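Local coordinates for venom allergen-like (VAL) 4 protein (Schistosoma mansoni, PDB 4P27), which probably binds lipids as a secreted member of the SCP/TAPS (CAP) superfamily that lacks the prototypical CAP motifs, at residues L45-Y58 against Y127-A141. Numbering follows the deposited sequence.
Sequences LANKAKQQAKRCKY and YEKCGKNYLIVCNYA
Ala49 and Ala53 let helix 43-54 lie close on the hairpin of strands 122-130 and 133-141; the axis of 45-54 approaches that of 127-130 to 6.7 Å. Ala53 CB rests 3.5 Å from Leu135 O and also meets Val137 CG2. Val137, with CG1 trans to N (chi1 180°), sets one methyl against Ala49 and the other between Ala49 O and Ala53. Buried Leu135 brings CD2 to 3.2 Å from Lys57 O, and its CD1 meets the edge of the Tyr58 ring, 3.7 Å from CD1. Near the start of 45-58, the buried Asn139 amide donates from ND2 to Leu45 O (3.2 Å, N-H...O 158°), which Ala49 N reaches from the opposite face. A water accepts from Asn139 ND2 and donates to Gln52 OE1, and Gln76 of strand 75-81 takes up Asn139 OD1 and Gln52 NE2. The exposed side is looser: Glu128 crosses obliquely over Lys54, its carboxylate against CG, yet Glu128 OE2 and Lys54 NZ stay 6.1 Å apart. There the Cys56-Cys130 disulfide (chi3 -87°) ties the helix exit to the hairpin. On this face of the CAP alpha-beta-alpha sandwich, buried amides are satisfied by one another, backbone and water, whereas the open end relies on a covalent cross-link without a Lys54-Glu128 salt bridge.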
ATOM      1  N   LEU A  45       9.570  -7.221   7.085  1.00 31.21           N
ATOM      2  CA  LEU A  45       8.933  -5.954   6.721  1.00 30.10           C
ATOM      3  C   LEU A  45       7.955  -5.554   7.889  1.00 29.18           C
ATOM      4  O   LEU A  45       7.910  -4.360   8.268  1.00 30.00           O
ATOM      5  CB  LEU A  45       8.209  -6.094   5.418  1.00 29.38           C
ATOM      6  CG  LEU A  45       8.912  -6.266   4.073  1.00 33.59           C
ATOM      7  CD1 LEU A  45       7.842  -6.242   2.983  1.00 26.03           C
ATOM      8  CD2 LEU A  45       9.951  -5.136   3.842  1.00 29.67           C
ATOM      9  N   ALA A  46       7.196  -6.528   8.413  1.00 29.12           N
ATOM     10  CA  ALA A  46       6.137  -6.292   9.408  1.00 34.42           C
ATOM     11  C   ALA A  46       6.730  -5.823  10.758  1.00 37.88           C
ATOM     12  O   ALA A  46       6.287  -4.843  11.346  1.00 33.92           O
ATOM     13  CB  ALA A  46       5.273  -7.514   9.609  1.00 27.55           C
ATOM     14  N   ASN A  47       7.821  -6.448  11.165  1.00 36.84           N
ATOM     15  CA  ASN A  47       8.497  -6.035  12.367  1.00 36.46           C
ATOM     16  C   ASN A  47       9.115  -4.694  12.240  1.00 36.77           C
ATOM     17  O   ASN A  47       9.107  -3.906  13.230  1.00 38.40           O
ATOM     18  CB  ASN A  47       9.575  -7.051  12.750  1.00 43.24           C
ATOM     19  CG  ASN A  47       8.972  -8.365  13.131  1.00 51.91           C
ATOM     20  OD1 ASN A  47       7.751  -8.471  13.337  1.00 55.97           O
ATOM     21  ND2 ASN A  47       9.804  -9.406  13.189  1.00 69.30           N
ATOM     22  N   LYS A  48       9.699  -4.398  11.071  1.00 34.16           N
ATOM     23  CA  LYS A  48      10.326  -3.080  10.944  1.00 31.78           C
ATOM     24  C   LYS A  48       9.233  -2.026  10.967  1.00 31.20           C
ATOM     25  O   LYS A  48       9.404  -0.947  11.591  1.00 29.74           O
ATOM     26  CB  LYS A  48      11.235  -2.971   9.754  1.00 32.82           C
ATOM     27  CG  LYS A  48      12.553  -3.745  10.062  1.00 53.19           C
ATOM     28  CD  LYS A  48      13.646  -2.911  10.737  1.00 45.49           C
ATOM     29  CE  LYS A  48      13.804  -1.586  10.005  1.00 57.93           C
ATOM     30  NZ  LYS A  48      14.840  -0.750  10.631  1.00 55.95           N
ATOM     31  N   ALA A  49       8.097  -2.404  10.377  1.00 28.97           N
ATOM     32  CA  ALA A  49       6.923  -1.492  10.273  1.00 29.24           C
ATOM     33  C   ALA A  49       6.501  -1.180  11.691  1.00 33.88           C
ATOM     34  O   ALA A  49       6.184  -0.032  12.036  1.00 33.31           O
ATOM     35  CB  ALA A  49       5.772  -2.148   9.524  1.00 21.47           C
ATOM     36  N   LYS A  50       6.475  -2.226  12.504  1.00 36.92           N
ATOM     37  CA  LYS A  50       6.002  -2.134  13.910  1.00 35.49           C
ATOM     38  C   LYS A  50       6.947  -1.328  14.825  1.00 33.44           C
ATOM     39  O   LYS A  50       6.496  -0.485  15.580  1.00 31.38           O
ATOM     40  CB  LYS A  50       5.865  -3.560  14.486  1.00 41.20           C
ATOM     41  CG  LYS A  50       5.009  -3.582  15.735  1.00 43.95           C
ATOM     42  CD  LYS A  50       3.745  -4.390  15.484  1.00 72.13           C
ATOM     43  CE  LYS A  50       3.926  -5.914  15.666  1.00 65.49           C
ATOM     44  NZ  LYS A  50       3.780  -6.319  17.091  1.00 76.15           N
ATOM     45  N   GLN A  51       8.274  -1.561  14.732  1.00 31.87           N
ATOM     46  CA  GLN A  51       9.223  -0.719  15.446  1.00 36.65           C
ATOM     47  C   GLN A  51       9.016   0.752  15.085  1.00 39.23           C
ATOM     48  O   GLN A  51       9.083   1.602  15.964  1.00 34.40           O
ATOM     49  CB  GLN A  51      10.701  -1.125  15.127  1.00 41.37           C
ATOM     50  CG  GLN A  51      11.038  -2.539  15.654  1.00 56.66           C
ATOM     51  CD  GLN A  51      12.313  -3.087  15.023  1.00 75.05           C
ATOM     52  OE1 GLN A  51      12.294  -4.037  14.224  1.00 89.70           O
ATOM     53  NE2 GLN A  51      13.428  -2.464  15.355  1.00 82.52           N
ATOM     54  N   GLN A  52       8.799   1.051  13.791  1.00 37.23           N
ATOM     55  CA  GLN A  52       8.548   2.423  13.353  1.00 32.30           C
ATOM     56  C   GLN A  52       7.216   2.868  13.988  1.00 34.08           C
ATOM     57  O   GLN A  52       7.147   3.940  14.565  1.00 31.81           O
ATOM     58  CB  GLN A  52       8.355   2.502  11.867  1.00 31.49           C
ATOM     59  CG  GLN A  52       8.117   3.924  11.359  1.00 33.52           C
ATOM     60  CD  GLN A  52       8.326   4.034   9.849  1.00 28.72           C
ATOM     61  OE1 GLN A  52       9.040   3.228   9.268  1.00 28.31           O
ATOM     62  NE2 GLN A  52       7.738   5.061   9.227  1.00 26.23           N
ATOM     63  N   ALA A  53       6.156   2.083  13.865  1.00 25.74           N
ATOM     64  CA  ALA A  53       4.886   2.620  14.309  1.00 25.86           C
ATOM     65  C   ALA A  53       4.884   2.854  15.866  1.00 30.81           C
ATOM     66  O   ALA A  53       4.167   3.746  16.356  1.00 30.42           O
ATOM     67  CB  ALA A  53       3.749   1.677  13.981  1.00 24.54           C
ATOM     68  N   LYS A  54       5.674   2.056  16.613  1.00 32.26           N
ATOM     69  CA  LYS A  54       5.731   2.219  18.094  1.00 40.69           C
ATOM     70  C   LYS A  54       6.309   3.573  18.523  1.00 42.18           C
ATOM     71  O   LYS A  54       6.022   3.991  19.627  1.00 35.79           O
ATOM     72  CB  LYS A  54       6.593   1.138  18.809  1.00 41.36           C
ATOM     73  CG  LYS A  54       5.986  -0.247  18.914  1.00 50.62           C
ATOM     74  CD  LYS A  54       6.987  -1.180  19.594  1.00 51.85           C
ATOM     75  CE  LYS A  54       6.621  -2.632  19.363  1.00 67.15           C
ATOM     76  NZ  LYS A  54       7.066  -3.506  20.484  1.00 72.35           N
ATOM     77  N   ARG A  55       7.108   4.260  17.674  1.00 35.08           N
ATOM     78  CA  ARG A  55       7.513   5.619  17.978  1.00 34.94           C
ATOM     79  C   ARG A  55       6.407   6.612  17.984  1.00 36.80           C
ATOM     80  O   ARG A  55       6.556   7.744  18.525  1.00 40.18           O
ATOM     81  CB  ARG A  55       8.659   6.111  17.054  1.00 39.44           C
ATOM     82  CG  ARG A  55       9.744   5.088  16.972  1.00 38.08           C
ATOM     83  CD  ARG A  55      10.961   5.637  16.205  1.00 45.68           C
ATOM     84  NE  ARG A  55      11.698   4.447  15.848  1.00 57.73           N
ATOM     85  CZ  ARG A  55      11.960   4.050  14.603  1.00 62.90           C
ATOM     86  NH1 ARG A  55      11.604   4.794  13.539  1.00 59.06           N
ATOM     87  NH2 ARG A  55      12.599   2.904  14.438  1.00 64.22           N
ATOM     88  N   CYS A  56       5.289   6.233  17.407  1.00 34.89           N
ATOM     89  CA  CYS A  56       4.119   7.103  17.358  1.00 31.78           C
ATOM     90  C   CYS A  56       4.331   8.459  16.625  1.00 39.03           C
ATOM     91  O   CYS A  56       3.523   9.428  16.836  1.00 42.67           O
ATOM     92  CB  CYS A  56       3.603   7.348  18.798  1.00 34.24           C
ATOM     93  SG  CYS A  56       2.609   5.943  19.333  1.00 37.49           S
ATOM     94  N   LYS A  57       5.391   8.525  15.814  1.00 31.48           N
ATOM     95  CA  LYS A  57       5.698   9.700  14.998  1.00 35.94           C
ATOM     96  C   LYS A  57       5.272   9.462  13.515  1.00 40.27           C
ATOM     97  O   LYS A  57       5.785   8.558  12.862  1.00 42.12           O
ATOM     98  CB  LYS A  57       7.195   9.901  15.023  1.00 35.50           C
ATOM     99  CG  LYS A  57       7.808  10.325  16.344  1.00 40.55           C
ATOM    100  CD  LYS A  57       9.225  10.704  15.963  1.00 41.75           C
ATOM    101  CE  LYS A  57      10.163  10.154  16.983  1.00 49.89           C
ATOM    102  NZ  LYS A  57      11.478  10.786  16.708  1.00 54.91           N
ATOM    103  N   TYR A  58       4.356  10.249  12.998  1.00 40.70           N
ATOM    104  CA  TYR A  58       3.923  10.113  11.624  1.00 45.42           C
ATOM    105  C   TYR A  58       5.012  10.475  10.534  1.00 45.84           C
ATOM    106  O   TYR A  58       5.504   9.609   9.813  1.00 49.24           O
ATOM    107  CB  TYR A  58       2.677  10.926  11.479  1.00 38.79           C
ATOM    108  CG  TYR A  58       2.001  10.817  10.159  1.00 39.95           C
ATOM    109  CD1 TYR A  58       1.261   9.681   9.825  1.00 36.76           C
ATOM    110  CD2 TYR A  58       2.095  11.866   9.220  1.00 44.25           C
ATOM    111  CE1 TYR A  58       0.599   9.562   8.592  1.00 34.12           C
ATOM    112  CE2 TYR A  58       1.421  11.788   7.974  1.00 45.38           C
ATOM    113  CZ  TYR A  58       0.696  10.632   7.666  1.00 45.21           C
ATOM    114  OH  TYR A  58       0.001  10.573   6.511  1.00 43.50           O
ATOM    115  N   TYR A 127       1.294  -1.569  13.403  1.00 27.49           N
ATOM    116  CA  TYR A 127       0.555  -0.384  13.837  1.00 32.11           C
ATOM    117  C   TYR A 127       0.576  -0.207  15.361  1.00 34.28           C
ATOM    118  O   TYR A 127       0.839  -1.159  16.053  1.00 32.70           O
ATOM    119  CB  TYR A 127      -0.836  -0.384  13.309  1.00 23.81           C
ATOM    120  CG  TYR A 127      -1.679  -1.505  13.781  1.00 33.15           C
ATOM    121  CD1 TYR A 127      -2.466  -1.405  15.005  1.00 36.77           C
ATOM    122  CD2 TYR A 127      -1.727  -2.710  13.043  1.00 33.78           C
ATOM    123  CE1 TYR A 127      -3.289  -2.497  15.427  1.00 35.96           C
ATOM    124  CE2 TYR A 127      -2.504  -3.788  13.458  1.00 40.97           C
ATOM    125  CZ  TYR A 127      -3.280  -3.707  14.646  1.00 37.34           C
ATOM    126  OH  TYR A 127      -4.029  -4.843  14.918  1.00 37.64           O
ATOM    127  N   GLU A 128       0.354   0.995  15.876  1.00 33.30           N
ATOM    128  CA  GLU A 128       0.448   1.149  17.306  1.00 31.12           C
ATOM    129  C   GLU A 128      -0.597   2.133  17.649  1.00 32.01           C
ATOM    130  O   GLU A 128      -0.864   3.083  16.887  1.00 32.62           O
ATOM    131  CB  GLU A 128       1.864   1.624  17.718  1.00 36.27           C
ATOM    132  CG  GLU A 128       2.032   2.066  19.165  1.00 36.68           C
ATOM    133  CD  GLU A 128       2.394   0.870  20.042  1.00 39.88           C
ATOM    134  OE1 GLU A 128       1.994  -0.228  19.663  1.00 43.92           O
ATOM    135  OE2 GLU A 128       3.072   1.019  21.093  1.00 52.83           O
ATOM    136  N   LYS A 129      -1.184   1.954  18.824  1.00 31.64           N
ATOM    137  CA  LYS A 129      -2.236   2.892  19.207  1.00 39.26           C
ATOM    138  C   LYS A 129      -1.561   4.071  19.908  1.00 35.73           C
ATOM    139  O   LYS A 129      -0.707   3.907  20.796  1.00 39.55           O
ATOM    140  CB  LYS A 129      -3.263   2.209  20.113  1.00 48.02           C
ATOM    141  CG  LYS A 129      -4.401   3.133  20.473  1.00 51.04           C
ATOM    142  CD  LYS A 129      -5.497   3.093  19.457  1.00 45.68           C
ATOM    143  CE  LYS A 129      -6.729   3.811  20.006  1.00 62.60           C
ATOM    144  NZ  LYS A 129      -7.025   3.363  21.407  1.00 61.91           N
ATOM    145  N   CYS A 130      -1.842   5.268  19.475  1.00 38.04           N
ATOM    146  CA  CYS A 130      -0.949   6.337  19.948  1.00 38.73           C
ATOM    147  C   CYS A 130      -1.911   7.423  20.438  1.00 40.51           C
ATOM    148  O   CYS A 130      -2.082   8.423  19.785  1.00 44.02           O
ATOM    149  CB  CYS A 130      -0.109   6.944  18.814  1.00 39.23           C
ATOM    150  SG  CYS A 130       1.082   5.848  18.075  1.00 35.49           S
ATOM    151  N   GLY A 131      -2.592   7.198  21.546  1.00 43.04           N
ATOM    152  CA  GLY A 131      -3.682   8.099  21.895  1.00 37.08           C
ATOM    153  C   GLY A 131      -4.915   7.674  21.184  1.00 39.87           C
ATOM    154  O   GLY A 131      -5.215   6.473  21.130  1.00 52.74           O
ATOM    155  N   LYS A 132      -5.628   8.661  20.672  1.00 37.61           N
ATOM    156  CA  LYS A 132      -6.897   8.494  20.070  1.00 41.44           C
ATOM    157  C   LYS A 132      -6.725   7.605  18.797  1.00 54.33           C
ATOM    158  O   LYS A 132      -7.513   6.685  18.569  1.00 53.22           O
ATOM    159  CB  LYS A 132      -7.408   9.887  19.707  1.00 44.37           C
ATOM    160  CG  LYS A 132      -8.780   9.888  19.043  1.00 56.16           C
ATOM    161  CD  LYS A 132      -9.332  11.312  18.879  1.00 66.40           C
ATOM    162  CE  LYS A 132      -9.392  11.769  17.415  1.00 72.32           C
ATOM    163  NZ  LYS A 132      -9.507  10.648  16.406  1.00 67.31           N
ATOM    164  N   ASN A 133      -5.661   7.862  18.011  1.00 38.08           N
ATOM    165  CA  ASN A 133      -5.414   7.199  16.709  1.00 36.30           C
ATOM    166  C   ASN A 133      -4.331   6.105  16.695  1.00 34.61           C
ATOM    167  O   ASN A 133      -3.481   6.000  17.633  1.00 37.98           O
ATOM    168  CB  ASN A 133      -5.109   8.302  15.699  1.00 44.64           C
ATOM    169  CG  ASN A 133      -6.355   9.141  15.404  1.00 50.77           C
ATOM    170  OD1 ASN A 133      -7.451   8.806  15.828  1.00 56.10           O
ATOM    171  ND2 ASN A 133      -6.195  10.180  14.648  1.00 52.42           N
ATOM    172  N   TYR A 134      -4.349   5.322  15.604  1.00 35.33           N
ATOM    173  CA  TYR A 134      -3.268   4.392  15.259  1.00 34.58           C
ATOM    174  C   TYR A 134      -2.325   5.222  14.388  1.00 32.88           C
ATOM    175  O   TYR A 134      -2.776   6.030  13.603  1.00 33.05           O
ATOM    176  CB  TYR A 134      -3.873   3.263  14.427  1.00 39.40           C
ATOM    177  CG  TYR A 134      -4.653   2.261  15.254  1.00 41.40           C
ATOM    178  CD1 TYR A 134      -3.982   1.394  16.120  1.00 41.59           C
ATOM    179  CD2 TYR A 134      -6.045   2.204  15.194  1.00 34.13           C
ATOM    180  CE1 TYR A 134      -4.684   0.478  16.874  1.00 39.89           C
ATOM    181  CE2 TYR A 134      -6.749   1.264  15.925  1.00 36.37           C
ATOM    182  CZ  TYR A 134      -6.085   0.448  16.770  1.00 41.08           C
ATOM    183  OH  TYR A 134      -6.759  -0.468  17.524  1.00 49.19           O
ATOM    184  N   LEU A 135      -1.026   5.016  14.571  1.00 31.20           N
ATOM    185  CA  LEU A 135      -0.032   5.123  13.522  1.00 30.72           C
ATOM    186  C   LEU A 135       0.063   3.731  12.830  1.00 31.53           C
ATOM    187  O   LEU A 135       0.426   2.756  13.462  1.00 30.31           O
ATOM    188  CB  LEU A 135       1.294   5.520  14.134  1.00 27.07           C
ATOM    189  CG  LEU A 135       2.400   5.735  13.053  1.00 30.30           C
ATOM    190  CD1 LEU A 135       1.968   6.672  11.923  1.00 29.15           C
ATOM    191  CD2 LEU A 135       3.544   6.389  13.744  1.00 31.55           C
ATOM    192  N   ILE A 136      -0.387   3.649  11.577  1.00 31.95           N
ATOM    193  CA  ILE A 136      -0.224   2.441  10.742  1.00 28.89           C
ATOM    194  C   ILE A 136       0.900   2.624   9.674  1.00 35.11           C
ATOM    195  O   ILE A 136       0.926   3.674   8.990  1.00 28.65           O
ATOM    196  CB  ILE A 136      -1.521   2.184  10.032  1.00 27.76           C
ATOM    197  CG1 ILE A 136      -2.646   2.103  11.085  1.00 24.47           C
ATOM    198  CG2 ILE A 136      -1.416   0.928   9.145  1.00 25.76           C
ATOM    199  CD1 ILE A 136      -3.993   2.429  10.483  1.00 24.42           C
ATOM    200  N   VAL A 137       1.853   1.669   9.634  1.00 26.18           N
ATOM    201  CA  VAL A 137       3.003   1.661   8.725  1.00 24.68           C
ATOM    202  C   VAL A 137       2.839   0.377   7.923  1.00 28.37           C
ATOM    203  O   VAL A 137       2.757  -0.670   8.546  1.00 26.89           O
ATOM    204  CB  VAL A 137       4.320   1.615   9.480  1.00 22.73           C
ATOM    205  CG1 VAL A 137       5.551   1.599   8.537  1.00 24.13           C
ATOM    206  CG2 VAL A 137       4.386   2.816  10.458  1.00 23.33           C
ATOM    207  N   CYS A 138       2.724   0.466   6.579  1.00 25.90           N
ATOM    208  CA  CYS A 138       2.904  -0.719   5.674  1.00 26.61           C
ATOM    209  C   CYS A 138       4.157  -0.525   4.896  1.00 25.40           C
ATOM    210  O   CYS A 138       4.371   0.590   4.361  1.00 25.49           O
ATOM    211  CB  CYS A 138       1.758  -0.893   4.683  1.00 24.76           C
ATOM    212  SG  CYS A 138       0.276  -1.604   5.445  1.00 32.37           S
ATOM    213  N   ASN A 139       4.985  -1.570   4.913  1.00 25.31           N
ATOM    214  CA  ASN A 139       6.195  -1.672   4.096  1.00 24.90           C
ATOM    215  C   ASN A 139       5.946  -2.630   2.977  1.00 27.38           C
ATOM    216  O   ASN A 139       5.228  -3.635   3.143  1.00 25.29           O
ATOM    217  CB  ASN A 139       7.436  -2.100   4.862  1.00 23.53           C
ATOM    218  CG  ASN A 139       7.878  -1.054   5.837  1.00 25.01           C
ATOM    219  OD1 ASN A 139       7.787   0.116   5.527  1.00 24.69           O
ATOM    220  ND2 ASN A 139       8.333  -1.471   7.066  1.00 22.14           N
ATOM    221  N   TYR A 140       6.513  -2.287   1.814  1.00 25.04           N
ATOM    222  CA  TYR A 140       6.295  -3.038   0.582  1.00 23.51           C
ATOM    223  C   TYR A 140       7.721  -3.259  -0.085  1.00 26.79           C
ATOM    224  O   TYR A 140       8.548  -2.381  -0.061  1.00 22.96           O
ATOM    225  CB  TYR A 140       5.477  -2.227  -0.390  1.00 23.01           C
ATOM    226  CG  TYR A 140       4.135  -1.774   0.152  1.00 26.15           C
ATOM    227  CD1 TYR A 140       4.022  -0.572   0.912  1.00 24.49           C
ATOM    228  CD2 TYR A 140       2.953  -2.561  -0.067  1.00 27.69           C
ATOM    229  CE1 TYR A 140       2.783  -0.141   1.413  1.00 20.58           C
ATOM    230  CE2 TYR A 140       1.690  -2.109   0.433  1.00 22.04           C
ATOM    231  CZ  TYR A 140       1.640  -0.935   1.198  1.00 22.29           C
ATOM    232  OH  TYR A 140       0.442  -0.481   1.698  1.00 25.50           O
ATOM    233  N   ALA A 141       7.946  -4.433  -0.681  1.00 26.72           N
ATOM    234  CA  ALA A 141       9.215  -4.780  -1.383  1.00 30.35           C
ATOM    235  C   ALA A 141       8.850  -5.471  -2.707  1.00 27.72           C
ATOM    236  O   ALA A 141       8.130  -6.445  -2.692  1.00 25.30           O
ATOM    237  CB  ALA A 141      10.023  -5.754  -0.523  1.00 31.66           C
TER
HETATM  238  O   HOH W   1       9.977   0.590   8.620  1.00 31.96           O